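Local coordinates for protein replicative DNA helicase (Nostoc punctiforme, PDB 4O1R) that contains an intein, the segment crystallised here, which probably excises itself from the helicase precursor by protein splicing and joins the flanking sequences, at residues S29-W34 and A46-A51; N50-G55 and D124-G129; K57-L62 and K69-G74. All blocks are in the same frame, centred on the assembly; numbering follows the deposited sequence. Where two conformers were deposited one is given.

Contact 1: residues S29-W34 and A46-A51; sequences SGFAVW and AIVSNA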
loop_
_atom_site.group_PDB
_atom_site.type_symbol
_atom_site.label_atom_id
_atom_site.label_comp_id
_atom_site.label_asym_id
_atom_site.label_seq_id
_atom_site.Cartn_x
_atom_site.Cartn_y
_atom_site.Cartn_z
ATOM N N SER A 29 -0.798 17.558 3.377
ATOM C CA SER A 29 0.433 17.394 2.601
ATOM C C SER A 29 1.641 17.753 3.441
ATOM O O SER A 29 1.505 18.375 4.497
ATOM C CB SER A 29 0.400 18.259 1.334
ATOM O OG SER A 29 0.354 19.628 1.670
ATOM N N GLY A 30 2.821 17.371 2.965
ATOM C CA GLY A 30 4.067 17.740 3.625
ATOM C C GLY A 30 4.331 16.950 4.887
ATOM O O GLY A 30 5.017 17.420 5.797
ATOM N N PHE A 31 3.782 15.746 4.952
ATOM C CA PHE A 31 3.991 14.874 6.104
ATOM C C PHE A 31 4.612 13.565 5.659
ATOM O O PHE A 31 4.501 13.190 4.505
ATOM C CB PHE A 31 2.673 14.614 6.836
ATOM C CG PHE A 31 1.638 13.916 5.995
ATOM C CD1 PHE A 31 1.548 12.519 5.987
ATOM C CD2 PHE A 31 0.770 14.646 5.189
ATOM C CE1 PHE A 31 0.608 11.865 5.204
ATOM C CE2 PHE A 31 -0.184 14.008 4.408
ATOM C CZ PHE A 31 -0.262 12.608 4.401
ATOM N N ALA A 32 5.260 12.877 6.590
ATOM C CA ALA A 32 6.009 11.660 6.277
ATOM C C ALA A 32 5.303 10.371 6.662
ATOM O O ALA A 32 4.680 10.267 7.736
ATOM C CB ALA A 32 7.382 11.707 6.912
ATOM N N VAL A 33 5.415 9.399 5.760
ATOM C CA VAL A 33 4.967 8.024 5.970
ATOM C C VAL A 33 6.158 7.098 5.694
ATOM O O VAL A 33 7.246 7.570 5.356
ATOM C CB VAL A 33 3.738 7.678 5.085
ATOM C CG1 VAL A 33 2.598 8.660 5.366
ATOM C CG2 VAL A 33 4.096 7.700 3.601
ATOM N N TRP A 34 5.964 5.791 5.844
ATOM C CA TRP A 34 7.015 4.838 5.486
ATOM C C TRP A 34 6.888 4.397 4.037
ATOM O O TRP A 34 5.782 4.225 3.529
ATOM C CB TRP A 34 7.003 3.617 6.407
ATOM C CG TRP A 34 7.430 3.969 7.779
ATOM C CD1 TRP A 34 6.626 4.119 8.873
ATOM C CD2 TRP A 34 8.760 4.272 8.207
ATOM N NE1 TRP A 34 7.382 4.473 9.966
ATOM C CE2 TRP A 34 8.694 4.582 9.584
ATOM C CE3 TRP A 34 10.007 4.305 7.564
ATOM C CZ2 TRP A 34 9.825 4.922 10.328
ATOM C CZ3 TRP A 34 11.134 4.647 8.310
ATOM C CH2 TRP A 34 11.032 4.945 9.676
ATOM N N ALA A 46 9.247 9.028 3.994
ATOM C CA ALA A 46 8.908 9.587 2.687
ATOM C C ALA A 46 7.794 10.621 2.793
ATOM O O ALA A 46 6.753 10.365 3.396
ATOM C CB ALA A 46 8.495 8.477 1.739
ATOM N N ILE A 47 8.001 11.775 2.174
ATOM C CA ILE A 47 7.023 12.860 2.204
ATOM C C ILE A 47 5.860 12.634 1.229
ATOM O O ILE A 47 6.050 12.266 0.063
ATOM C CB ILE A 47 7.690 14.242 1.943
ATOM C CG1 ILE A 47 8.685 14.560 3.061
ATOM C CG2 ILE A 47 6.632 15.357 1.780
ATOM C CD1 ILE A 47 8.078 14.739 4.442
ATOM N N VAL A 48 4.654 12.859 1.728
ATOM C CA VAL A 48 3.441 12.806 0.934
ATOM C C VAL A 48 3.077 14.220 0.496
ATOM O O VAL A 48 2.951 15.114 1.334
ATOM C CB VAL A 48 2.286 12.202 1.765
ATOM C CG1 VAL A 48 0.961 12.280 1.015
ATOM C CG2 VAL A 48 2.607 10.766 2.160
ATOM N N SER A 49 2.919 14.413 -0.814
ATOM C CA SER A 49 2.595 15.726 -1.374
ATOM C C SER A 49 1.107 15.964 -1.629
ATOM O O SER A 49 0.683 17.103 -1.821
ATOM C CB SER A 49 3.353 15.926 -2.691
ATOM O OG SER A 49 2.980 14.936 -3.635
ATOM N N ASN A 50 0.322 14.892 -1.666
ATOM C CA ASN A 50 -1.103 14.991 -1.993
ATOM C C ASN A 50 -1.802 13.741 -1.482
ATOM O O ASN A 50 -1.237 12.652 -1.558
ATOM C CB ASN A 50 -1.294 15.107 -3.521
ATOM C CG ASN A 50 -2.629 15.721 -3.913
ATOM O OD1 ASN A 50 -3.295 16.371 -3.108
ATOM N ND2 ASN A 50 -3.013 15.531 -5.177
ATOM N N ALA A 51 -3.026 13.907 -0.990
ATOM C CA ALA A 51 -3.884 12.794 -0.568
ATOM C C ALA A 51 -5.278 13.105 -1.070
ATOM O O ALA A 51 -5.781 14.201 -0.842
ATOM C CB ALA A 51 -3.876 12.649 0.953
#
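Val48 lies over one face of the Phe31 ring: its CB stands 3.9 Å from the ring centroid, 21° off the ring normal and offset toward the rim, a CH-pi contact. The two methyls divide the work. CG1 reaches the ring tip, 3.6 Å from Phe31 CZ, whereas CG2 meets both CE1 of that ring and, at 3.7 Å, Val33 CG2, the valine side chains crossing at about a right angle. Phe31 holds CG between its own backbone N and carbonyl carbon (chi1 62°), which turns CG toward Val48 across the pair. Ser29 N sits at the ring edge, in its plane. On the face that carries Ala32 and Ile47 the packing is thinner: Ile47 CD1 touches Ala32 CB at 4.0 Å, and its CG2 rests against Gly30 CA.

Phe31 to Trp34 and Ala46 to Val48 belong to an antiparallel beta hairpin of strands 31-37 and 42-55 in the Hint fold of the intein splicing domain, with Ser29 and Gly30 leading into it. Val33 and Ala46 form a hydrogen-bonded pair, with N to O distances of 2.9 Å for Val33 N to Ala46 O and 2.8 Å for the return bond from Ala46 N to Val33 O. Val48 N gives a nearly straight bond to Phe31 O (171° at the hydrogen), and Val48 O accepts from Gly30 N. Past that bond Ser29 CB comes to 3.4 Å from Ser49 O.

Further out, Leu13 touches Phe31, Val11 touches Val33, and Leu125 of strand 106-126 packs on Val48. The hydroxyl of Ser49 is probably hydrogen-bonded to Thr126 OG1, and Val127 meets Ala46.

Contact 2: residues N50-G55 and D124-G129; sequences NAFSTG and DLTVPG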
loop_
_atom_site.group_PDB
_atom_site.type_symbol
_atom_site.label_atom_id
_atom_site.label_comp_id
_atom_site.label_asym_id
_atom_site.label_seq_id
_atom_site.Cartn_x
_atom_site.Cartn_y
_atom_site.Cartn_z
ATOM N N ASN A 50 0.322 14.892 -1.666
ATOM C CA ASN A 50 -1.103 14.991 -1.993
ATOM C C ASN A 50 -1.802 13.741 -1.482
ATOM O O ASN A 50 -1.237 12.652 -1.558
ATOM C CB ASN A 50 -1.294 15.107 -3.521
ATOM C CG ASN A 50 -2.629 15.721 -3.913
ATOM O OD1 ASN A 50 -3.295 16.371 -3.108
ATOM N ND2 ASN A 50 -3.013 15.531 -5.177
ATOM N N ALA A 51 -3.026 13.907 -0.990
ATOM C CA ALA A 51 -3.884 12.794 -0.568
ATOM C C ALA A 51 -5.278 13.105 -1.070
ATOM O O ALA A 51 -5.781 14.201 -0.842
ATOM C CB ALA A 51 -3.876 12.649 0.953
ATOM N N PHE A 52 -5.901 12.148 -1.765
ATOM C CA PHE A 52 -7.097 12.475 -2.543
ATOM C C PHE A 52 -7.966 11.254 -2.803
ATOM O O PHE A 52 -7.482 10.120 -2.817
ATOM C CB PHE A 52 -6.681 13.108 -3.887
ATOM C CG PHE A 52 -5.657 12.302 -4.635
ATOM C CD1 PHE A 52 -4.287 12.474 -4.394
ATOM C CD2 PHE A 52 -6.048 11.356 -5.581
ATOM C CE1 PHE A 52 -3.345 11.714 -5.062
ATOM C CE2 PHE A 52 -5.109 10.590 -6.263
ATOM C CZ PHE A 52 -3.749 10.773 -6.009
ATOM N N SER A 53 -9.245 11.519 -3.041
ATOM C CA SER A 53 -10.202 10.537 -3.525
ATOM C C SER A 53 -10.108 10.438 -5.031
ATOM O O SER A 53 -9.947 11.446 -5.726
ATOM C CB SER A 53 -11.606 11.017 -3.159
ATOM O OG SER A 53 -12.591 10.245 -3.814
ATOM N N THR A 54 -10.239 9.224 -5.552
ATOM C CA THR A 54 -10.336 9.070 -7.000
ATOM C C THR A 54 -11.729 8.615 -7.438
ATOM O O THR A 54 -11.929 8.266 -8.605
ATOM C CB THR A 54 -9.275 8.116 -7.578
ATOM O OG1 THR A 54 -9.467 6.820 -7.022
ATOM C CG2 THR A 54 -7.865 8.595 -7.265
ATOM N N GLY A 55 -12.691 8.645 -6.522
ATOM C CA GLY A 55 -14.071 8.262 -6.849
ATOM C C GLY A 55 -14.420 6.899 -6.288
ATOM O O GLY A 55 -13.711 6.377 -5.422
ATOM N N ASP A 124 -5.862 7.739 -2.619
ATOM C CA ASP A 124 -4.453 7.524 -2.906
ATOM C C ASP A 124 -3.626 8.663 -2.333
ATOM O O ASP A 124 -4.156 9.730 -1.985
ATOM C CB ASP A 124 -4.252 7.414 -4.433
ATOM C CG ASP A 124 -2.892 6.847 -4.831
ATOM O OD1 ASP A 124 -2.247 6.136 -4.022
ATOM O OD2 ASP A 124 -2.477 7.094 -5.986
ATOM N N LEU A 125 -2.324 8.387 -2.225
ATOM C CA LEU A 125 -1.315 9.356 -1.805
ATOM C C LEU A 125 -0.295 9.496 -2.899
ATOM O O LEU A 125 0.076 8.509 -3.524
ATOM C CB LEU A 125 -0.577 8.866 -0.561
ATOM C CG LEU A 125 -1.379 8.456 0.669
ATOM C CD1 LEU A 125 -0.450 8.050 1.809
ATOM C CD2 LEU A 125 -2.290 9.582 1.104
ATOM N N THR A 126 0.186 10.713 -3.102
ATOM C CA THR A 126 1.330 10.937 -3.989
ATOM C C THR A 126 2.582 11.079 -3.145
ATOM O O THR A 126 2.629 11.905 -2.217
ATOM C CB THR A 126 1.138 12.194 -4.831
ATOM O OG1 THR A 126 1.037 13.338 -3.982
ATOM C CG2 THR A 126 -0.114 12.077 -5.653
ATOM N N VAL A 127 3.573 10.253 -3.464
ATOM C CA VAL A 127 4.866 10.237 -2.784
ATOM C C VAL A 127 5.925 10.538 -3.862
ATOM O O VAL A 127 6.416 9.624 -4.532
ATOM C CB VAL A 127 5.110 8.875 -2.086
ATOM C CG1 VAL A 127 6.459 8.841 -1.381
ATOM C CG2 VAL A 127 3.971 8.549 -1.099
ATOM N N PRO A 128 6.272 11.823 -4.036
ATOM C CA PRO A 128 7.080 12.175 -5.215
ATOM C C PRO A 128 8.495 11.623 -5.231
ATOM O O PRO A 128 9.094 11.546 -6.304
ATOM C CB PRO A 128 7.094 13.705 -5.201
ATOM C CG PRO A 128 6.706 14.102 -3.841
ATOM C CD PRO A 128 5.822 13.018 -3.302
ATOM N N GLY A 129 9.036 11.225 -4.086
ATOM C CA GLY A 129 10.396 10.678 -4.091
ATOM C C GLY A 129 10.424 9.230 -4.556
ATOM O O GLY A 129 10.865 8.911 -5.664
#
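Strand 50-55 pairs antiparallel with the end of the long strand 106-126, joining two distant parts of the sequence within the curled sheet of the Hint fold. Phe52 and Asp124 form a hydrogen-bonded pair: Phe52 N donates to Asp124 O at 3.0 Å, and Asp124 N returns a bond to Phe52 O. One step on, Thr126 N binds Asn50 O at 2.9 Å.

On the face shared by Phe52, Asp124 and Thr126, the aromatic side chain leans across the partner strand, its CG placed between the backbone N and the carbonyl carbon (chi1 51°) and so turned toward Asp124. Asp124 O lies over one ring face, offset toward the rim, while Asp124 CB approaches CZ of Phe52 to 3.7 Å. The two side chains run side by side in the same direction, with ring and carboxylate planes 70° apart. Thr126 CG2 meets the ring at its edge, near CE1. On the other face, Ala51 CB presses tightly on Leu125 CD2 at 3.5 Å; Leu25 touches Ala51, and Ile22 touches Leu125.

Outside the pairing, Val127 N binds the side-chain OD1 of Asn142, the last residue of the chain. Asp124 O has two neighbours of different kinds, the N-H of Phe52 and the pi face of the same residue. The carbonyl's negative end would probably repel that face weakly; the backbone bond sets the strand pairing, and contacts with Asp124 CB and Thr126 CG2 probably keep the ring in place.

Contact 3: residues K57-L62 and K69-G74; sequences KPLFTL and KIRATG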
loop_
_atom_site.group_PDB
_atom_site.type_symbol
_atom_site.label_atom_id
_atom_site.label_comp_id
_atom_site.label_asym_id
_atom_site.label_seq_id
_atom_site.Cartn_x
_atom_site.Cartn_y
_atom_site.Cartn_z
ATOM N N LYS A 57 -14.829 2.979 -6.912
ATOM C CA LYS A 57 -14.241 1.980 -7.801
ATOM C C LYS A 57 -14.364 0.591 -7.190
ATOM O O LYS A 57 -14.541 0.452 -5.976
ATOM C CB LYS A 57 -12.759 2.312 -8.062
ATOM C CG LYS A 57 -12.648 3.570 -8.924
ATOM C CD LYS A 57 -11.229 3.934 -9.259
ATOM C CE LYS A 57 -11.126 5.404 -9.620
ATOM N NZ LYS A 57 -11.835 5.733 -10.880
ATOM N N PRO A 58 -14.239 -0.456 -8.022
ATOM C CA PRO A 58 -14.226 -1.833 -7.514
ATOM C C PRO A 58 -12.976 -2.134 -6.696
ATOM O O PRO A 58 -11.871 -1.700 -7.041
ATOM C CB PRO A 58 -14.266 -2.691 -8.796
ATOM C CG PRO A 58 -14.655 -1.757 -9.906
ATOM C CD PRO A 58 -14.129 -0.418 -9.494
ATOM N N LEU A 59 -13.172 -2.855 -5.602
ATOM C CA LEU A 59 -12.101 -3.237 -4.693
ATOM C C LEU A 59 -11.948 -4.739 -4.621
ATOM O O LEU A 59 -12.945 -5.476 -4.695
ATOM C CB LEU A 59 -12.385 -2.716 -3.278
ATOM C CG LEU A 59 -12.158 -1.222 -3.064
ATOM C CD1 LEU A 59 -12.701 -0.786 -1.720
ATOM C CD2 LEU A 59 -10.675 -0.868 -3.204
ATOM N N PHE A 60 -10.699 -5.160 -4.412
ATOM C CA PHE A 60 -10.370 -6.561 -4.142
ATOM C C PHE A 60 -9.662 -6.637 -2.804
ATOM O O PHE A 60 -8.794 -5.816 -2.523
ATOM C CB PHE A 60 -9.448 -7.108 -5.237
ATOM C CG PHE A 60 -10.108 -7.189 -6.583
ATOM C CD1 PHE A 60 -10.228 -6.046 -7.379
ATOM C CD2 PHE A 60 -10.641 -8.389 -7.042
ATOM C CE1 PHE A 60 -10.872 -6.093 -8.618
ATOM C CE2 PHE A 60 -11.289 -8.445 -8.282
ATOM C CZ PHE A 60 -11.394 -7.300 -9.060
ATOM N N THR A 61 -10.037 -7.624 -1.994
ATOM C CA THR A 61 -9.358 -7.892 -0.722
ATOM C C THR A 61 -8.260 -8.910 -0.957
ATOM O O THR A 61 -8.519 -10.026 -1.437
ATOM C CB THR A 61 -10.337 -8.422 0.313
ATOM O OG1 THR A 61 -11.409 -7.486 0.436
ATOM C CG2 THR A 61 -9.671 -8.576 1.675
ATOM N N LEU A 62 -7.037 -8.513 -0.639
ATOM C CA LEU A 62 -5.879 -9.384 -0.752
ATOM C C LEU A 62 -5.410 -9.730 0.651
ATOM O O LEU A 62 -5.267 -8.834 1.480
ATOM C CB LEU A 62 -4.793 -8.663 -1.546
ATOM C CG LEU A 62 -3.479 -9.417 -1.780
ATOM C CD1 LEU A 62 -2.855 -8.952 -3.081
ATOM C CD2 LEU A 62 -2.524 -9.212 -0.610
ATOM N N LYS A 69 -3.762 -7.806 5.334
ATOM C CA LYS A 69 -4.937 -7.712 4.475
ATOM C C LYS A 69 -5.071 -6.280 4.003
ATOM O O LYS A 69 -4.853 -5.343 4.782
ATOM C CB LYS A 69 -6.189 -8.066 5.283
ATOM C CG LYS A 69 -7.449 -8.265 4.467
ATOM C CD LYS A 69 -8.649 -8.480 5.376
ATOM C CE LYS A 69 -8.651 -9.851 6.016
ATOM N NZ LYS A 69 -9.913 -10.076 6.773
ATOM N N ILE A 70 -5.438 -6.105 2.739
ATOM C CA ILE A 70 -5.659 -4.775 2.193
ATOM C C ILE A 70 -6.729 -4.857 1.126
ATOM O O ILE A 70 -6.905 -5.903 0.498
ATOM C CB ILE A 70 -4.334 -4.177 1.648
ATOM C CG1 ILE A 70 -4.438 -2.664 1.387
ATOM C CG2 ILE A 70 -3.848 -4.963 0.416
ATOM C CD1 ILE A 70 -3.080 -2.033 1.073
ATOM N N ARG A 71 -7.439 -3.751 0.930
ATOM C CA ARG A 71 -8.457 -3.656 -0.121
ATOM C C ARG A 71 -8.030 -2.593 -1.107
ATOM O O ARG A 71 -7.890 -1.424 -0.748
ATOM C CB ARG A 71 -9.844 -3.364 0.467
ATOM C CG ARG A 71 -10.302 -4.557 1.311
ATOM C CD ARG A 71 -11.584 -4.318 2.046
ATOM N NE ARG A 71 -12.707 -4.277 1.128
ATOM C CZ ARG A 71 -13.611 -3.307 1.094
ATOM N NH1 ARG A 71 -13.524 -2.290 1.946
ATOM N NH2 ARG A 71 -14.607 -3.369 0.219
ATOM N N ALA A 72 -7.799 -3.019 -2.353
ATOM C CA ALA A 72 -7.217 -2.167 -3.375
ATOM C C ALA A 72 -7.900 -2.358 -4.714
ATOM O O ALA A 72 -8.519 -3.389 -4.974
ATOM C CB ALA A 72 -5.708 -2.447 -3.515
ATOM N N THR A 73 -7.778 -1.357 -5.571
ATOM C CA THR A 73 -8.288 -1.509 -6.933
ATOM C C THR A 73 -7.459 -2.535 -7.714
ATOM O O THR A 73 -6.314 -2.833 -7.360
ATOM C CB THR A 73 -8.306 -0.176 -7.670
ATOM O OG1 THR A 73 -6.975 0.353 -7.716
ATOM C CG2 THR A 73 -9.223 0.833 -6.980
ATOM N N GLY A 74 -8.040 -3.059 -8.788
ATOM C CA GLY A 74 -7.394 -4.099 -9.571
ATOM C C GLY A 74 -6.090 -3.645 -10.199
ATOM O O GLY A 74 -5.195 -4.457 -10.429
HETATM O O HOH W 1 -10.669 -2.014 -9.442
#
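The guanidinium of Arg71 has Leu59 CD1 over one face, 3.6 Å above its plane and offset toward the rim, and Thr61 OG1 at its edge, in plane. The leucine and arginine side chains cross at about a right angle. Arg71 bends at chi3 (71°), which places NE off the line of its extended aliphatic part; that part runs by Thr61, with CG 3.3 Å from Thr61 OG1. The Phe60 ring has Ala72 O at its edge, in plane, and Gly74 N lies obliquely to it, 4.0 Å from Phe60 CD1.

Leu59 sends its other methyl, CD2, under the facing backbone, 3.5 Å from Ala72 C. An alanine in place of Leu59 would probably take the CD1 methyl from that guanidinium face and open a gap against the Ala72 backbone. Thr61 CG2, anti to its backbone N, meets Lys69 CG at 3.6 Å.

The polar ends are taken up by strand 106-126: Arg71 NH1 forms a salt bridge with Glu120 and NH2 a hydrogen bond to Ser117 O, while Thr61 OG1 is bonded to Ser117 OG. These several partners probably fix the rotation of the guanidinium against Leu59.

Beneath the side chains, Phe60 pairs with Ala72 and Leu62 with Ile70, each through two backbone bonds; the one from Leu62 N to Ile70 O is 2.8 Å long and straight to within 10°. Where direct pairing ends, a water donates to Pro58 O at 2.7 Å and accepts from Gly74 N. The arrangement is an antiparallel beta hairpin, strands 57-64 and 69-72, with strand 106-126 bordering 57-64 in the curled sheet of the all-beta Hint fold found in inteins.

In the fold
Contacts 1 and 2 are neighbours on strand 42-55, which pairs with 31-37 in the first and with 106-126 in the second; their centres are 9 Å apart and they share Asn50 and Ala51. They touch through Ser49 OG and Thr126 OG1, 2.5 Å apart and probably hydrogen-bonded. Contact 3 follows directly along the chain, yet its centre lies about 16 Å from that of contact 2 and about 22 Å from that of contact 1, on the opposite side of the chain's centre from contact 1. Strand 106-126 borders both 42-55 and 57-64, so one curled sheet takes in all three. Bound sodium ions lie about 11 Å from the Ala32 side chain and about 12 Å from that of Leu62.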